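Local coordinates for tRNA modification GTPase MnmE (Chlorobium tepidum, PDB 3GEE), which hydrolyses GTP and, working with its partner MnmG, probably takes part in adding a carboxymethylaminomethyl group to the wobble uridine (U34) of certain tRNAs, at residues A[56-68]-A[78-90]. Sequence-based numbering, arbitrary orientation.
Sequences KLAEAAGYTAHFG and DEVIALVFRAPRS. With FON (N-{[4-({[(6R)-2-amino-5-formyl-4-oxo-1,4,5,6,7,8-hexahydropteridin-6-yl]methyl}amino)phenyl]carbonyl}-L-glutamic acid), chain C; FON (N-{[4-({[(6R)-2-amino-5-formyl-4-oxo-1,4,5,6,7,8-hexahydropteridin-6-yl]methyl}amino)phenyl]carbonyl}-L-glutamic acid), chain B.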
loop_
_atom_site.group_PDB
_atom_site.type_symbol
_atom_site.label_atom_id
_atom_site.label_comp_id
_atom_site.label_asym_id
_atom_site.label_seq_id
_atom_site.Cartn_x
_atom_site.Cartn_y
_atom_site.Cartn_z
ATOM N N LYS A 56 -3.764 -13.093 -28.194
ATOM C CA LYS A 56 -3.663 -13.841 -26.939
ATOM C C LYS A 56 -2.334 -13.607 -26.220
ATOM O O LYS A 56 -1.300 -13.386 -26.852
ATOM C CB LYS A 56 -3.904 -15.335 -27.163
ATOM C CG LYS A 56 -5.376 -15.723 -27.155
ATOM C CD LYS A 56 -5.582 -17.189 -27.511
ATOM C CE LYS A 56 -7.015 -17.436 -27.982
ATOM N NZ LYS A 56 -7.190 -18.749 -28.668
ATOM N N LEU A 57 -2.384 -13.647 -24.892
ATOM C CA LEU A 57 -1.206 -13.459 -24.052
ATOM C C LEU A 57 -0.140 -14.529 -24.286
ATOM O O LEU A 57 1.047 -14.218 -24.369
ATOM C CB LEU A 57 -1.610 -13.424 -22.569
ATOM C CG LEU A 57 -1.695 -12.102 -21.795
ATOM C CD1 LEU A 57 -2.092 -10.902 -22.650
ATOM C CD2 LEU A 57 -2.652 -12.257 -20.622
ATOM N N ALA A 58 -0.568 -15.784 -24.394
ATOM C CA ALA A 58 0.349 -16.890 -24.641
ATOM C C ALA A 58 1.073 -16.756 -25.985
ATOM O O ALA A 58 2.052 -17.456 -26.237
ATOM C CB ALA A 58 -0.388 -18.220 -24.558
ATOM N N GLU A 59 0.594 -15.844 -26.828
ATOM C CA GLU A 59 1.176 -15.592 -28.140
ATOM C C GLU A 59 2.048 -14.338 -28.159
ATOM O O GLU A 59 2.543 -13.940 -29.211
ATOM C CB GLU A 59 0.068 -15.427 -29.179
ATOM C CG GLU A 59 -0.819 -16.647 -29.389
ATOM C CD GLU A 59 -1.967 -16.370 -30.358
ATOM O OE1 GLU A 59 -2.383 -15.193 -30.494
ATOM O OE2 GLU A 59 -2.455 -17.335 -30.987
ATOM N N ALA A 60 2.237 -13.718 -27.002
ATOM C CA ALA A 60 2.878 -12.406 -26.928
ATOM C C ALA A 60 4.362 -12.488 -26.605
ATOM O O ALA A 60 4.814 -13.419 -25.940
ATOM C CB ALA A 60 2.169 -11.541 -25.910
ATOM N N ALA A 61 5.111 -11.498 -27.080
ATOM C CA ALA A 61 6.535 -11.397 -26.790
ATOM C C ALA A 61 6.771 -10.964 -25.345
ATOM O O ALA A 61 5.916 -10.339 -24.724
ATOM C CB ALA A 61 7.182 -10.416 -27.738
ATOM N N GLY A 62 7.937 -11.296 -24.806
ATOM C CA GLY A 62 8.334 -10.807 -23.487
ATOM C C GLY A 62 8.461 -9.295 -23.462
ATOM O O GLY A 62 8.753 -8.673 -24.479
ATOM N N TYR A 63 8.223 -8.717 -22.288
ATOM C CA TYR A 63 8.297 -7.270 -22.049
ATOM C C TYR A 63 7.253 -6.453 -22.800
ATOM O O TYR A 63 7.476 -5.293 -23.152
ATOM C CB TYR A 63 9.719 -6.745 -22.261
ATOM C CG TYR A 63 10.578 -7.010 -21.055
ATOM C CD1 TYR A 63 11.345 -8.173 -20.952
ATOM C CD2 TYR A 63 10.589 -6.118 -19.989
ATOM C CE1 TYR A 63 12.120 -8.420 -19.827
ATOM C CE2 TYR A 63 11.355 -6.353 -18.866
ATOM C CZ TYR A 63 12.115 -7.499 -18.786
ATOM O OH TYR A 63 12.870 -7.704 -17.655
ATOM N N THR A 64 6.089 -7.062 -22.989
ATOM C CA THR A 64 5.025 -6.485 -23.792
ATOM C C THR A 64 3.742 -6.363 -22.956
ATOM O O THR A 64 3.367 -7.286 -22.230
ATOM C CB THR A 64 4.832 -7.316 -25.091
ATOM O OG1 THR A 64 4.160 -6.535 -26.077
ATOM C CG2 THR A 64 4.048 -8.576 -24.830
ATOM N N ALA A 65 3.092 -5.208 -23.037
ATOM C CA ALA A 65 1.941 -4.897 -22.185
ATOM C C ALA A 65 0.635 -4.954 -22.962
ATOM O O ALA A 65 0.600 -4.625 -24.147
ATOM C CB ALA A 65 2.113 -3.533 -21.549
ATOM N N HIS A 66 -0.438 -5.364 -22.290
ATOM C CA HIS A 66 -1.726 -5.575 -22.948
ATOM C C HIS A 66 -2.904 -5.062 -22.135
ATOM O O HIS A 66 -3.118 -5.474 -20.994
ATOM C CB HIS A 66 -1.907 -7.054 -23.259
ATOM C CG HIS A 66 -0.725 -7.660 -23.936
ATOM N ND1 HIS A 66 -0.596 -7.699 -25.305
ATOM C CD2 HIS A 66 0.402 -8.212 -23.433
ATOM C CE1 HIS A 66 0.553 -8.270 -25.619
ATOM N NE2 HIS A 66 1.178 -8.589 -24.502
ATOM N N PHE A 67 -3.669 -4.164 -22.739
ATOM C CA PHE A 67 -4.819 -3.574 -22.078
ATOM C C PHE A 67 -6.069 -4.382 -22.366
ATOM O O PHE A 67 -6.530 -4.443 -23.507
ATOM C CB PHE A 67 -5.012 -2.121 -22.518
ATOM C CG PHE A 67 -6.288 -1.518 -22.037
ATOM C CD1 PHE A 67 -6.494 -1.281 -20.684
ATOM C CD2 PHE A 67 -7.294 -1.199 -22.925
ATOM C CE1 PHE A 67 -7.690 -0.729 -20.233
ATOM C CE2 PHE A 67 -8.491 -0.643 -22.484
ATOM C CZ PHE A 67 -8.689 -0.407 -21.138
ATOM N N GLY A 68 -6.619 -4.997 -21.327
ATOM C CA GLY A 68 -7.857 -5.759 -21.463
ATOM C C GLY A 68 -8.687 -5.812 -20.197
ATOM O O GLY A 68 -8.519 -4.986 -19.296
ATOM N N ASP A 78 -12.331 -6.423 -13.562
ATOM C CA ASP A 78 -11.706 -5.102 -13.662
ATOM C C ASP A 78 -11.125 -4.855 -15.055
ATOM O O ASP A 78 -11.025 -5.767 -15.876
ATOM C CB ASP A 78 -10.610 -4.930 -12.597
ATOM C CG ASP A 78 -10.168 -3.480 -12.431
ATOM O OD1 ASP A 78 -10.938 -2.556 -12.785
ATOM O OD2 ASP A 78 -9.041 -3.262 -11.937
ATOM N N GLU A 79 -10.767 -3.602 -15.307
ATOM C CA GLU A 79 -10.020 -3.213 -16.482
ATOM C C GLU A 79 -8.572 -3.144 -16.049
ATOM O O GLU A 79 -8.227 -2.340 -15.187
ATOM C CB GLU A 79 -10.479 -1.835 -16.917
ATOM C CG GLU A 79 -10.583 -1.645 -18.400
ATOM C CD GLU A 79 -11.304 -0.360 -18.744
ATOM O OE1 GLU A 79 -10.954 0.688 -18.148
ATOM O OE2 GLU A 79 -12.221 -0.404 -19.600
ATOM N N VAL A 80 -7.722 -3.987 -16.625
ATOM C CA VAL A 80 -6.315 -4.057 -16.203
ATOM C C VAL A 80 -5.335 -3.878 -17.360
ATOM O O VAL A 80 -5.749 -3.656 -18.500
ATOM C CB VAL A 80 -6.007 -5.381 -15.464
ATOM C CG1 VAL A 80 -7.003 -5.600 -14.328
ATOM C CG2 VAL A 80 -6.018 -6.565 -16.428
ATOM N N ILE A 81 -4.041 -3.949 -17.048
ATOM C CA ILE A 81 -2.989 -4.028 -18.058
ATOM C C ILE A 81 -2.092 -5.212 -17.734
ATOM O O ILE A 81 -1.499 -5.280 -16.647
ATOM C CB ILE A 81 -2.173 -2.718 -18.177
ATOM C CG1 ILE A 81 -2.987 -1.675 -18.947
ATOM C CG2 ILE A 81 -0.823 -2.971 -18.858
ATOM C CD1 ILE A 81 -2.246 -0.397 -19.280
ATOM N N ALA A 82 -2.014 -6.159 -18.665
ATOM C CA ALA A 82 -1.213 -7.356 -18.447
ATOM C C ALA A 82 0.184 -7.149 -19.003
ATOM O O ALA A 82 0.347 -6.630 -20.109
ATOM C CB ALA A 82 -1.874 -8.574 -19.067
ATOM N N LEU A 83 1.189 -7.530 -18.221
ATOM C CA LEU A 83 2.572 -7.447 -18.661
ATOM C C LEU A 83 3.146 -8.847 -18.774
ATOM O O LEU A 83 3.340 -9.537 -17.765
ATOM C CB LEU A 83 3.413 -6.596 -17.709
ATOM C CG LEU A 83 4.851 -6.257 -18.117
ATOM C CD1 LEU A 83 4.935 -5.793 -19.559
ATOM C CD2 LEU A 83 5.425 -5.196 -17.201
ATOM N N VAL A 84 3.414 -9.260 -20.010
ATOM C CA VAL A 84 3.970 -10.578 -20.276
ATOM C C VAL A 84 5.489 -10.552 -20.084
ATOM O O VAL A 84 6.159 -9.614 -20.517
ATOM C CB VAL A 84 3.594 -11.060 -21.709
ATOM C CG1 VAL A 84 4.222 -12.408 -22.021
ATOM C CG2 VAL A 84 2.072 -11.130 -21.872
ATOM N N PHE A 85 6.001 -11.565 -19.390
ATOM C CA PHE A 85 7.433 -11.830 -19.296
ATOM C C PHE A 85 7.620 -13.282 -19.681
ATOM O O PHE A 85 6.800 -14.137 -19.323
ATOM C CB PHE A 85 7.956 -11.680 -17.872
ATOM C CG PHE A 85 7.887 -10.292 -17.320
ATOM C CD1 PHE A 85 6.772 -9.871 -16.596
ATOM C CD2 PHE A 85 8.955 -9.425 -17.466
ATOM C CE1 PHE A 85 6.706 -8.592 -16.057
ATOM C CE2 PHE A 85 8.900 -8.143 -16.931
ATOM C CZ PHE A 85 7.772 -7.727 -16.220
ATOM N N ARG A 86 8.718 -13.574 -20.373
ATOM C CA ARG A 86 8.949 -14.919 -20.879
ATOM C C ARG A 86 10.297 -15.506 -20.513
ATOM O O ARG A 86 11.192 -14.808 -20.032
ATOM C CB ARG A 86 8.811 -14.930 -22.398
ATOM C CG ARG A 86 7.396 -14.982 -22.880
ATOM C CD ARG A 86 7.350 -15.492 -24.285
ATOM N NE ARG A 86 6.000 -15.429 -24.820
ATOM C CZ ARG A 86 5.146 -16.448 -24.841
ATOM N NH1 ARG A 86 5.490 -17.636 -24.359
ATOM N NH2 ARG A 86 3.941 -16.270 -25.357
ATOM N N ALA A 87 10.416 -16.809 -20.762
ATOM C CA ALA A 87 11.708 -17.495 -20.855
ATOM C C ALA A 87 12.503 -17.284 -19.570
ATOM O O ALA A 87 11.936 -17.485 -18.489
ATOM C CB ALA A 87 12.471 -17.034 -22.107
ATOM N N PRO A 88 13.797 -16.885 -19.664
ATOM C CA PRO A 88 14.511 -16.551 -18.439
ATOM C C PRO A 88 14.431 -15.056 -18.132
ATOM O O PRO A 88 14.916 -14.609 -17.091
ATOM C CB PRO A 88 15.946 -16.919 -18.791
ATOM C CG PRO A 88 16.054 -16.551 -20.224
ATOM C CD PRO A 88 14.678 -16.737 -20.836
ATOM N N ARG A 89 13.813 -14.303 -19.038
ATOM C CA ARG A 89 13.896 -12.854 -19.036
ATOM C C ARG A 89 12.741 -12.241 -18.242
ATOM O O ARG A 89 11.943 -11.454 -18.766
ATOM C CB ARG A 89 13.937 -12.353 -20.480
ATOM C CG ARG A 89 14.713 -11.064 -20.698
ATOM C CD ARG A 89 14.676 -10.645 -22.173
ATOM N NE ARG A 89 13.338 -10.817 -22.749
ATOM C CZ ARG A 89 12.923 -10.285 -23.902
ATOM N NH1 ARG A 89 13.732 -9.514 -24.632
ATOM N NH2 ARG A 89 11.683 -10.519 -24.318
ATOM N N SER A 90 12.672 -12.633 -16.970
ATOM C CA SER A 90 11.709 -12.123 -15.998
ATOM C C SER A 90 12.388 -12.065 -14.631
ATOM O O SER A 90 13.527 -12.508 -14.486
ATOM C CB SER A 90 10.500 -13.049 -15.917
ATOM O OG SER A 90 10.791 -14.201 -15.140
HETATM N N1 FON C . 8.627 -4.120 -12.132
HETATM C C2 FON C . 7.837 -5.112 -12.590
HETATM N NA2 FON C . 6.765 -4.793 -13.362
HETATM N N3 FON C . 8.077 -6.419 -12.305
HETATM C C4 FON C . 9.122 -6.814 -11.546
HETATM O O4 FON C . 9.285 -8.033 -11.323
HETATM C C4A FON C . 10.020 -5.753 -11.001
HETATM N N5 FON C . 11.172 -5.901 -10.222
HETATM C C6 FON C . 12.222 -4.963 -10.659
HETATM C C7 FON C . 11.703 -3.634 -10.124
HETATM N N8 FON C . 10.495 -3.351 -10.889
HETATM C C8A FON C . 9.700 -4.355 -11.360
HETATM C C9 FON C . 13.647 -5.286 -10.199
HETATM N N10 FON C . 14.037 -6.655 -10.503
HETATM C C11 FON C . 14.220 -8.662 -14.161
HETATM C C12 FON C . 15.345 -8.500 -13.355
HETATM C C13 FON C . 15.265 -7.825 -12.139
HETATM C C14 FON C . 14.055 -7.282 -11.713
HETATM C C15 FON C . 12.917 -7.458 -12.515
HETATM C C16 FON C . 12.995 -8.134 -13.736
HETATM C C FON C . 14.366 -9.406 -15.465
HETATM O O FON C . 13.425 -9.465 -16.241
HETATM N N FON C . 15.541 -10.002 -15.712
HETATM C CA FON C . 16.218 -10.134 -16.999
HETATM C CB FON C . 16.649 -8.778 -17.569
HETATM C CG FON C . 17.107 -8.831 -19.030
HETATM C CD FON C . 16.676 -7.591 -19.790
HETATM O OE1 FON C . 15.494 -7.525 -20.203
HETATM O OE2 FON C . 17.512 -6.675 -19.987
HETATM C CT FON C . 17.419 -11.030 -16.841
HETATM O O1 FON C . 17.626 -11.931 -17.688
HETATM O O2 FON C . 18.171 -10.838 -15.858
HETATM C CP1 FON C . 11.257 -6.724 -9.265
HETATM O O3 FON C . 11.436 -6.333 -8.124
HETATM N N1 FON B . -2.163 -0.495 -15.286
HETATM C C2 FON B . -1.182 0.360 -15.637
HETATM N NA2 FON B . 0.092 -0.103 -15.724
HETATM N N3 FON B . -1.426 1.670 -15.907
HETATM C C4 FON B . -2.666 2.204 -15.843
HETATM O O4 FON B . -2.820 3.416 -16.104
HETATM C C4A FON B . -3.786 1.301 -15.443
HETATM N N5 FON B . -5.148 1.600 -15.332
HETATM C C6 FON B . -5.969 0.498 -15.867
HETATM C C7 FON B . -5.832 -0.558 -14.776
HETATM N N8 FON B . -4.437 -0.975 -14.809
HETATM C C8A FON B . -3.445 -0.112 -15.173
HETATM C C9 FON B . -7.424 0.842 -16.198
HETATM N N10 FON B . -7.542 2.017 -17.050
HETATM C C11 FON B . -5.967 2.769 -20.844
HETATM C C12 FON B . -7.340 2.784 -20.603
HETATM C C13 FON B . -7.846 2.527 -19.330
HETATM C C14 FON B . -6.986 2.234 -18.276
HETATM C C15 FON B . -5.603 2.234 -18.513
HETATM C C16 FON B . -5.092 2.491 -19.788
HETATM C C FON B . -5.477 3.059 -22.241
HETATM O O FON B . -4.290 2.942 -22.506
HETATM N N FON B . -6.380 3.460 -23.146
HETATM C CA FON B . -6.418 3.137 -24.570
HETATM C CB FON B . -6.657 1.643 -24.817
HETATM C CG FON B . -6.429 1.206 -26.268
HETATM C CD FON B . -5.802 -0.174 -26.338
HETATM O OE1 FON B . -4.566 -0.279 -26.152
HETATM O OE2 FON B . -6.533 -1.164 -26.584
HETATM C CT FON B . -7.499 3.946 -25.237
HETATM O O1 FON B . -7.251 4.522 -26.322
HETATM O O2 FON B . -8.616 4.015 -24.673
HETATM C CP1 FON B . -5.580 2.670 -14.815
HETATM O O3 FON B . -6.266 2.641 -13.808
#
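Residues 64-68 and 78-85 belong to the two arms (strands 64-71 and 76-85) of an antiparallel beta hairpin in the folate-binding N-terminal part of MnmE. His-66 and Ala-82 exchange two backbone bonds, His-66 N to Ala-82 O at 2.6 Å and Ala-82 N to His-66 O at 2.7 Å; Gly-68 and Val-80 do the same. Further along, Tyr-63 N and Thr-64 O both bond to Val-84, a G1 beta bulge with Tyr-63 in a left-handed backbone conformation. Side chains alternate between two faces. On one, Val-84 CG2 lies 3.7 Å from His-66 CD2, while Leu-57 and Ala-60 close over the same methyl; Leu-41 of helix 40-47 also packs on Val-84. The other face carries Ala-65, Phe-67, Ile-81 and Leu-83. Here Phe-67, with CG anti to the backbone N (chi1 171°), lays one ring face against the aminobenzoyl ring of a folinic acid, and Ile-81 CG1 lies at the ring edge, 3.9 Å from Phe-67 CD1. Beside the bulge the edge of Phe-85 points into the face of Tyr-63, a T-shaped pair with centroids 5.0 Å apart and planes at 78°. Tyr-63 OH is modelled doubtfully close to a second folinic acid's amide O, and its CD1 meets a face of the nearly perpendicular Arg-89 guanidinium. The extended Arg-86 reaches the preceding loop, its NE bonding Ala-60 O in the guanidinium plane at 2.6 Å. That bond ties loop to hairpin, while Tyr-63 packs on Phe-67 of the second subunit and both subunits hydrogen-bond the folates, so each pocket is shared across the dimer.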